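Local coordinates for leucyl-tRNA synthetase (Giardia intestinalis, PDB 3PZ6), which probably charges tRNA(Leu) with leucine using ATP, this chain being its CP1 editing domain, which probably hydrolyses mischarged aminoacyl-tRNA, at residues V100-Y106 / T174-D178; E17-Y21 / A65-Q69; R105-Y109 / I118-A124. The protein carries 2 engineered substitutions. All coordinates share one frame; numbering follows the deposited sequence.

The three interactions reach the same mixed sheet of the CP1 editing domain, but in different ways. Interactions 1 and 3 share R105 and Y106 on strand 105-110 and touch each other, M177 CE lying near S120 CB; their centres are about 10 Å apart. Interaction 3 is buried and pairs this strand with 115-120 through backbone hydrogen bonds, whereas interaction 1, only partly buried, pins an irregular loop by sulfur, methyl and ring contacts. Interaction 2 lies apart, its centre about 20 Å from that of interaction 1 and about 16 Å from that of interaction 3. It is also buried, and seats helix 61-71 against the end of strand 10-18 through an amide-ring stack.

Interaction 1 of 3, residues V100-Y106 / T174-D178; sequences VLPTGRY and TIKMD
A Met-aromatic contact between M177 and Y106 fastens the loop that joins strands 167-171 and 183-186 to the type I beta turn L101-G104 and the strand that follows it. CE of M177 sits over one face of the Y106 ring, 3.9 Å from the centroid and 19° off the normal, a CH-pi placement displaced toward the rim. M177 SD approaches obliquely, 3.5 Å from Y106 OH. Bends at chi2 (-71°) and chi3 (-67°) turn the thioether across the ring at about a right angle. Nearer the backbone, M177 CG meets CD2 of L101 at 3.8 Å. L101 CB packs 4.0 Å from I175 CB. I175 CD1 extends alongside the backbone of V100, 3.5 Å from V100 C. The tyrosine is anchored at its hydroxyl: L101 N donates to Y106 OH over 2.9 Å, and the same oxygen is hydrogen-bonded to the carbonyl of G182. These two bonds would fix the position of the ring, and M177 lies over its face with SD beside the hydroxyl. With apolar, CH-pi and sulfur-aromatic contacts between them, the two segments are probably held together largely by dispersion.

Interaction 2 of 3, residues E17-Y21 / A65-Q69; sequences ELINY and AIFDQ
F67 of helix 61-71 inserts its ring where strand 10-18 gives way to helix 21-25, a helix-on-sheet packing in the CP1 editing domain, and N20, the N-cap residue of helix 21-25, stacks its amide on it. The amide and ring planes are 24° apart; ND2 of N20 stands 3.3 Å above the ring plane, offset toward the rim, with F67 CE1 its nearest atom at 3.4 Å. L18 CD2 lies over the opposite face, 4.3 Å from CE2 of F67, so the phenyl is sandwiched between an amide and a methyl. Backbone oxygens approach the outer end of the ring: I19 O is in the ring plane, 3.4 Å from F67 CE2, and L18 O is 3.6 Å from F67 CZ. A carbonyl at the hydrogen-bearing edge would be electrostatically favourable. The same L18 CD2 also meets I66, at 3.7 Å from its CG2 and 3.8 Å from its CD1, which makes this single methyl the point where leucine, isoleucine and phenylalanine converge.

A second shell of backbone and side-chain bonds positions these groups. I19 O accepts a hydrogen bond from N63 ND2, one turn earlier on the helix that carries F67, so the oxygen at the ring edge is tied to that helix as well. L18 is backbone-bonded to V80 of strand 79-86, whose side chain also touches F67. I19 makes a backbone hydrogen bond with T156, so the strand end and the residue after it are tied to neighbouring strands. A chi1 of -158° swings the N20 amide across the F67 face. Its weak capping bond is consistent with this orientation: while ND2 rests on the phenyl, N20 OD1 accepts from T22 N.

Interaction 3 of 3, residues R105-Y109 / I118-A124; sequences RYGAY and IVSEHAA
Y109 lies against A124 and V119 in a beta hairpin, strands 105-110 and 115-120, that is followed by helix 121-128. From CB the ring leaves with CG beside the backbone N (chi1 -54°), which carries it toward the start of the helix. Y109 CD2 meets V119 CG2 at 3.9 Å, the two side chains crossing at about a right angle. CE2 and CZ lie beneath the methyl of A124: its CB is 3.7 Å from the ring centroid of Y109 and 18° off the normal, a CH-pi contact over the face. At the tip, Y109 OH packs beside E121, 3.6 Å from E121 CA and close to CG.

The backbone supplies the frame. G107 and V119 form an antiparallel hydrogen-bonded pair: G107 N donates to V119 O at 2.9 Å, and V119 N returns a bond to G107 O at 3.2 Å. A108 and I118 follow as a non-hydrogen-bonded pair with side chains on one face, where I118 CG2 also reaches Y106 CB at 3.8 Å; V119 turns to the other face, toward Y109. On the exposed side R105 NH2 and E121 OE2 are 4.3 Å apart, beyond salt-bridge range; R105 also has a weak, long ion pair with E146. S120 is the N-cap of helix 121-128: its OG accepts from A123 N at 3.2 Å.

Interaction 1 of 3, residues V100-Y106 / T174-D178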
# COMPACT_ATOMS: atom_id res chain seq x y z
N VAL A 100 -1.51 -7.43 -2.72
CA VAL A 100 -2.15 -7.72 -4.00
C VAL A 100 -2.57 -9.17 -3.99
O VAL A 100 -2.02 -9.97 -3.24
CB VAL A 100 -1.22 -7.47 -5.22
CG1 VAL A 100 -0.76 -6.01 -5.28
CG2 VAL A 100 -0.04 -8.43 -5.22
N LEU A 101 -3.57 -9.51 -4.80
CA LEU A 101 -3.95 -10.91 -4.99
C LEU A 101 -2.95 -11.57 -5.94
O LEU A 101 -2.85 -11.16 -7.11
CB LEU A 101 -5.38 -11.04 -5.53
CG LEU A 101 -5.88 -12.48 -5.74
CD1 LEU A 101 -6.03 -13.24 -4.41
CD2 LEU A 101 -7.19 -12.50 -6.53
N PRO A 102 -2.21 -12.57 -5.44
CA PRO A 102 -1.14 -13.21 -6.22
C PRO A 102 -1.62 -13.74 -7.57
O PRO A 102 -0.83 -13.83 -8.50
CB PRO A 102 -0.71 -14.37 -5.32
CG PRO A 102 -1.03 -13.89 -3.94
CD PRO A 102 -2.32 -13.14 -4.09
N THR A 103 -2.90 -14.08 -7.66
CA THR A 103 -3.49 -14.61 -8.89
C THR A 103 -4.32 -13.56 -9.63
O THR A 103 -4.76 -13.78 -10.75
CB THR A 103 -4.33 -15.85 -8.61
OG1 THR A 103 -5.16 -15.62 -7.47
CG2 THR A 103 -3.44 -17.03 -8.33
N GLY A 104 -4.51 -12.41 -9.00
CA GLY A 104 -5.25 -11.31 -9.60
C GLY A 104 -4.75 -10.87 -10.97
O GLY A 104 -3.54 -10.94 -11.27
N ARG A 105 -5.68 -10.42 -11.80
CA ARG A 105 -5.35 -9.80 -13.07
C ARG A 105 -5.58 -8.30 -12.96
O ARG A 105 -6.72 -7.84 -12.82
CB ARG A 105 -6.18 -10.39 -14.20
CG ARG A 105 -5.59 -10.16 -15.58
CD ARG A 105 -6.31 -10.97 -16.65
NE ARG A 105 -7.62 -10.41 -16.99
CZ ARG A 105 -8.28 -10.69 -18.12
NH1 ARG A 105 -7.75 -11.50 -19.03
NH2 ARG A 105 -9.47 -10.14 -18.34
N TYR A 106 -4.50 -7.53 -13.01
CA TYR A 106 -4.57 -6.08 -12.95
C TYR A 106 -4.27 -5.52 -14.33
O TYR A 106 -3.84 -6.25 -15.23
CB TYR A 106 -3.59 -5.55 -11.90
CG TYR A 106 -3.85 -6.08 -10.51
CD1 TYR A 106 -4.73 -5.42 -9.64
CD2 TYR A 106 -3.25 -7.26 -10.06
CE1 TYR A 106 -4.98 -5.91 -8.37
CE2 TYR A 106 -3.49 -7.75 -8.79
CZ TYR A 106 -4.36 -7.07 -7.95
OH TYR A 106 -4.61 -7.56 -6.69
N THR A 174 -6.82 -13.43 0.27
CA THR A 174 -8.25 -13.20 0.46
C THR A 174 -8.76 -11.92 -0.21
O THR A 174 -9.92 -11.55 -0.02
CB THR A 174 -8.62 -13.18 1.96
OG1 THR A 174 -7.97 -12.07 2.60
CG2 THR A 174 -8.21 -14.48 2.65
N ILE A 175 -7.91 -11.25 -0.98
CA ILE A 175 -8.32 -10.04 -1.70
C ILE A 175 -9.42 -10.36 -2.72
O ILE A 175 -9.34 -11.36 -3.44
CB ILE A 175 -7.13 -9.35 -2.39
CG1 ILE A 175 -6.32 -8.56 -1.35
CG2 ILE A 175 -7.61 -8.43 -3.52
CD1 ILE A 175 -5.07 -7.89 -1.89
N LYS A 176 -10.44 -9.50 -2.76
CA LYS A 176 -11.54 -9.63 -3.72
C LYS A 176 -11.42 -8.59 -4.83
O LYS A 176 -11.53 -7.39 -4.58
CB LYS A 176 -12.90 -9.52 -3.02
CG LYS A 176 -13.13 -10.52 -1.90
CD LYS A 176 -13.08 -11.97 -2.39
CE LYS A 176 -13.25 -12.96 -1.24
NZ LYS A 176 -13.06 -14.38 -1.70
N MET A 177 -11.20 -9.07 -6.05
CA MET A 177 -11.04 -8.19 -7.22
C MET A 177 -12.34 -7.48 -7.62
O MET A 177 -12.37 -6.72 -8.59
CB MET A 177 -10.49 -9.00 -8.40
CG MET A 177 -9.14 -9.67 -8.15
SD MET A 177 -7.74 -8.54 -8.04
CE MET A 177 -7.68 -7.93 -9.72
N ASP A 178 -13.41 -7.75 -6.87
CA ASP A 178 -14.71 -7.12 -7.10
C ASP A 178 -15.01 -6.01 -6.08
O ASP A 178 -16.04 -5.35 -6.16
CB ASP A 178 -15.82 -8.18 -7.09
CG ASP A 178 -15.72 -9.12 -5.90
OD1 ASP A 178 -14.85 -10.02 -5.91
OD2 ASP A 178 -16.52 -8.97 -4.95

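Interaction 2 of 3, residues E17-Y21 / A65-Q69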
# COMPACT_ATOMS: atom_id res chain seq x y z
N GLU A 17 3.67 4.72 -5.35
CA GLU A 17 4.53 4.88 -6.51
C GLU A 17 5.49 3.70 -6.66
O GLU A 17 6.30 3.43 -5.77
CB GLU A 17 5.32 6.19 -6.44
CG GLU A 17 5.95 6.60 -7.78
CD GLU A 17 6.88 7.80 -7.68
OE1 GLU A 17 7.88 7.82 -8.44
OE2 GLU A 17 6.63 8.71 -6.87
N LEU A 18 5.38 3.01 -7.78
CA LEU A 18 6.34 1.97 -8.12
C LEU A 18 7.67 2.65 -8.40
O LEU A 18 7.81 3.40 -9.35
CB LEU A 18 5.86 1.17 -9.33
CG LEU A 18 6.66 -0.08 -9.70
CD1 LEU A 18 6.56 -1.14 -8.62
CD2 LEU A 18 6.17 -0.63 -11.02
N ILE A 19 8.64 2.38 -7.52
CA ILE A 19 9.95 3.01 -7.58
C ILE A 19 10.67 2.70 -8.88
O ILE A 19 10.76 1.55 -9.30
CB ILE A 19 10.81 2.59 -6.36
CG1 ILE A 19 10.13 3.03 -5.07
CG2 ILE A 19 12.22 3.17 -6.47
CD1 ILE A 19 10.77 2.50 -3.81
N ASN A 20 11.16 3.74 -9.54
CA ASN A 20 11.94 3.59 -10.75
C ASN A 20 13.42 3.67 -10.39
O ASN A 20 13.95 4.75 -10.11
CB ASN A 20 11.56 4.65 -11.78
CG ASN A 20 11.92 4.25 -13.20
OD1 ASN A 20 12.98 3.68 -13.46
ND2 ASN A 20 11.02 4.55 -14.14
N TYR A 21 14.07 2.51 -10.40
CA TYR A 21 15.47 2.41 -10.02
C TYR A 21 16.42 2.90 -11.10
O TYR A 21 17.58 3.20 -10.83
CB TYR A 21 15.81 0.99 -9.58
CG TYR A 21 15.16 0.62 -8.26
CD1 TYR A 21 15.77 0.95 -7.05
CD2 TYR A 21 13.93 -0.03 -8.22
CE1 TYR A 21 15.18 0.63 -5.84
CE2 TYR A 21 13.33 -0.35 -7.01
CZ TYR A 21 13.96 -0.02 -5.82
OH TYR A 21 13.39 -0.33 -4.62
N ALA A 65 11.06 -5.26 -14.51
CA ALA A 65 10.27 -6.05 -15.46
C ALA A 65 8.95 -5.38 -15.82
O ALA A 65 8.52 -5.44 -16.97
CB ALA A 65 10.04 -7.46 -14.95
N ILE A 66 8.31 -4.75 -14.83
CA ILE A 66 7.09 -3.99 -15.08
C ILE A 66 7.38 -2.81 -16.02
O ILE A 66 6.64 -2.58 -16.97
CB ILE A 66 6.43 -3.49 -13.77
CG1 ILE A 66 5.92 -4.68 -12.94
CG2 ILE A 66 5.27 -2.55 -14.07
CD1 ILE A 66 5.64 -4.37 -11.47
N PHE A 67 8.48 -2.09 -15.76
CA PHE A 67 8.87 -0.96 -16.60
C PHE A 67 9.24 -1.40 -18.02
O PHE A 67 8.77 -0.81 -18.99
CB PHE A 67 10.01 -0.15 -15.96
CG PHE A 67 9.57 0.74 -14.82
CD1 PHE A 67 8.67 1.78 -15.03
CD2 PHE A 67 10.07 0.54 -13.54
CE1 PHE A 67 8.26 2.59 -13.98
CE2 PHE A 67 9.66 1.35 -12.48
CZ PHE A 67 8.76 2.37 -12.70
N ASP A 68 10.05 -2.45 -18.13
CA ASP A 68 10.43 -3.00 -19.43
C ASP A 68 9.22 -3.35 -20.29
O ASP A 68 9.22 -3.10 -21.50
CB ASP A 68 11.33 -4.23 -19.27
CG ASP A 68 12.77 -3.87 -18.94
OD1 ASP A 68 13.07 -2.67 -18.79
OD2 ASP A 68 13.60 -4.80 -18.83
N GLN A 69 8.19 -3.90 -19.66
CA GLN A 69 6.94 -4.26 -20.32
C GLN A 69 6.15 -3.01 -20.70
O GLN A 69 5.54 -2.97 -21.77
CB GLN A 69 6.11 -5.15 -19.39
CG GLN A 69 4.84 -5.71 -20.01
CD GLN A 69 3.83 -6.14 -18.96
OE1 GLN A 69 4.16 -6.88 -18.02
NE2 GLN A 69 2.60 -5.67 -19.12

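Interaction 3 of 3, residues R105-Y109 / I118-A124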
# COMPACT_ATOMS: atom_id res chain seq x y z
N ARG A 105 -5.68 -10.42 -11.80
CA ARG A 105 -5.35 -9.80 -13.07
C ARG A 105 -5.58 -8.30 -12.96
O ARG A 105 -6.72 -7.84 -12.82
CB ARG A 105 -6.18 -10.39 -14.20
CG ARG A 105 -5.59 -10.16 -15.58
CD ARG A 105 -6.31 -10.97 -16.65
NE ARG A 105 -7.62 -10.41 -16.99
CZ ARG A 105 -8.28 -10.69 -18.12
NH1 ARG A 105 -7.75 -11.50 -19.03
NH2 ARG A 105 -9.47 -10.14 -18.34
N TYR A 106 -4.50 -7.53 -13.01
CA TYR A 106 -4.57 -6.08 -12.95
C TYR A 106 -4.27 -5.52 -14.33
O TYR A 106 -3.84 -6.25 -15.23
CB TYR A 106 -3.59 -5.55 -11.90
CG TYR A 106 -3.85 -6.08 -10.51
CD1 TYR A 106 -4.73 -5.42 -9.64
CD2 TYR A 106 -3.25 -7.26 -10.06
CE1 TYR A 106 -4.98 -5.91 -8.37
CE2 TYR A 106 -3.49 -7.75 -8.79
CZ TYR A 106 -4.36 -7.07 -7.95
OH TYR A 106 -4.61 -7.56 -6.69
N GLY A 107 -4.50 -4.23 -14.51
CA GLY A 107 -4.19 -3.58 -15.78
C GLY A 107 -3.52 -2.25 -15.55
O GLY A 107 -3.74 -1.60 -14.53
N ALA A 108 -2.68 -1.86 -16.51
CA ALA A 108 -2.05 -0.55 -16.49
C ALA A 108 -2.84 0.43 -17.36
O ALA A 108 -3.12 0.14 -18.52
CB ALA A 108 -0.60 -0.65 -16.96
N TYR A 109 -3.22 1.57 -16.78
CA TYR A 109 -4.03 2.56 -17.47
C TYR A 109 -3.42 3.95 -17.34
O TYR A 109 -2.59 4.20 -16.46
CB TYR A 109 -5.45 2.60 -16.90
CG TYR A 109 -6.16 1.27 -16.86
CD1 TYR A 109 -7.00 0.88 -17.91
CD2 TYR A 109 -6.03 0.42 -15.77
CE1 TYR A 109 -7.68 -0.34 -17.87
CE2 TYR A 109 -6.69 -0.80 -15.72
CZ TYR A 109 -7.52 -1.17 -16.77
OH TYR A 109 -8.17 -2.38 -16.71
N ILE A 118 -2.03 1.32 -11.79
CA ILE A 118 -2.30 -0.10 -11.92
C ILE A 118 -3.40 -0.46 -10.94
O ILE A 118 -3.26 -0.26 -9.73
CB ILE A 118 -1.04 -0.96 -11.67
CG1 ILE A 118 0.08 -0.56 -12.65
CG2 ILE A 118 -1.36 -2.44 -11.83
CD1 ILE A 118 1.44 -1.03 -12.25
N VAL A 119 -4.51 -0.96 -11.48
CA VAL A 119 -5.68 -1.33 -10.70
C VAL A 119 -6.36 -2.55 -11.30
O VAL A 119 -5.97 -3.03 -12.37
CB VAL A 119 -6.73 -0.18 -10.60
CG1 VAL A 119 -6.34 0.82 -9.54
CG2 VAL A 119 -6.92 0.50 -11.95
N SER A 120 -7.38 -3.05 -10.61
CA SER A 120 -8.29 -4.03 -11.18
C SER A 120 -9.14 -3.35 -12.24
O SER A 120 -9.33 -2.13 -12.21
CB SER A 120 -9.20 -4.60 -10.09
OG SER A 120 -10.06 -3.60 -9.57
N GLU A 121 -9.65 -4.15 -13.18
CA GLU A 121 -10.52 -3.66 -14.25
C GLU A 121 -11.81 -3.09 -13.66
O GLU A 121 -12.32 -2.06 -14.13
CB GLU A 121 -10.84 -4.78 -15.24
CG GLU A 121 -11.40 -4.30 -16.57
CD GLU A 121 -11.84 -5.43 -17.47
OE1 GLU A 121 -13.06 -5.62 -17.63
OE2 GLU A 121 -10.96 -6.14 -18.02
N HIS A 122 -12.32 -3.76 -12.63
CA HIS A 122 -13.46 -3.28 -11.86
C HIS A 122 -13.29 -1.83 -11.42
O HIS A 122 -14.19 -1.01 -11.59
CB HIS A 122 -13.68 -4.19 -10.65
CG HIS A 122 -14.91 -3.87 -9.87
ND1 HIS A 122 -14.91 -3.01 -8.78
CD2 HIS A 122 -16.19 -4.29 -10.00
CE1 HIS A 122 -16.13 -2.93 -8.29
NE2 HIS A 122 -16.93 -3.69 -9.01
N ALA A 123 -12.12 -1.52 -10.85
CA ALA A 123 -11.82 -0.18 -10.37
C ALA A 123 -11.69 0.82 -11.51
O ALA A 123 -12.18 1.94 -11.40
CB ALA A 123 -10.55 -0.19 -9.52
N ALA A 124 -11.03 0.41 -12.59
CA ALA A 124 -10.82 1.26 -13.77
C ALA A 124 -12.13 1.63 -14.47
O ALA A 124 -12.28 2.75 -14.95
CB ALA A 124 -9.86 0.59 -14.74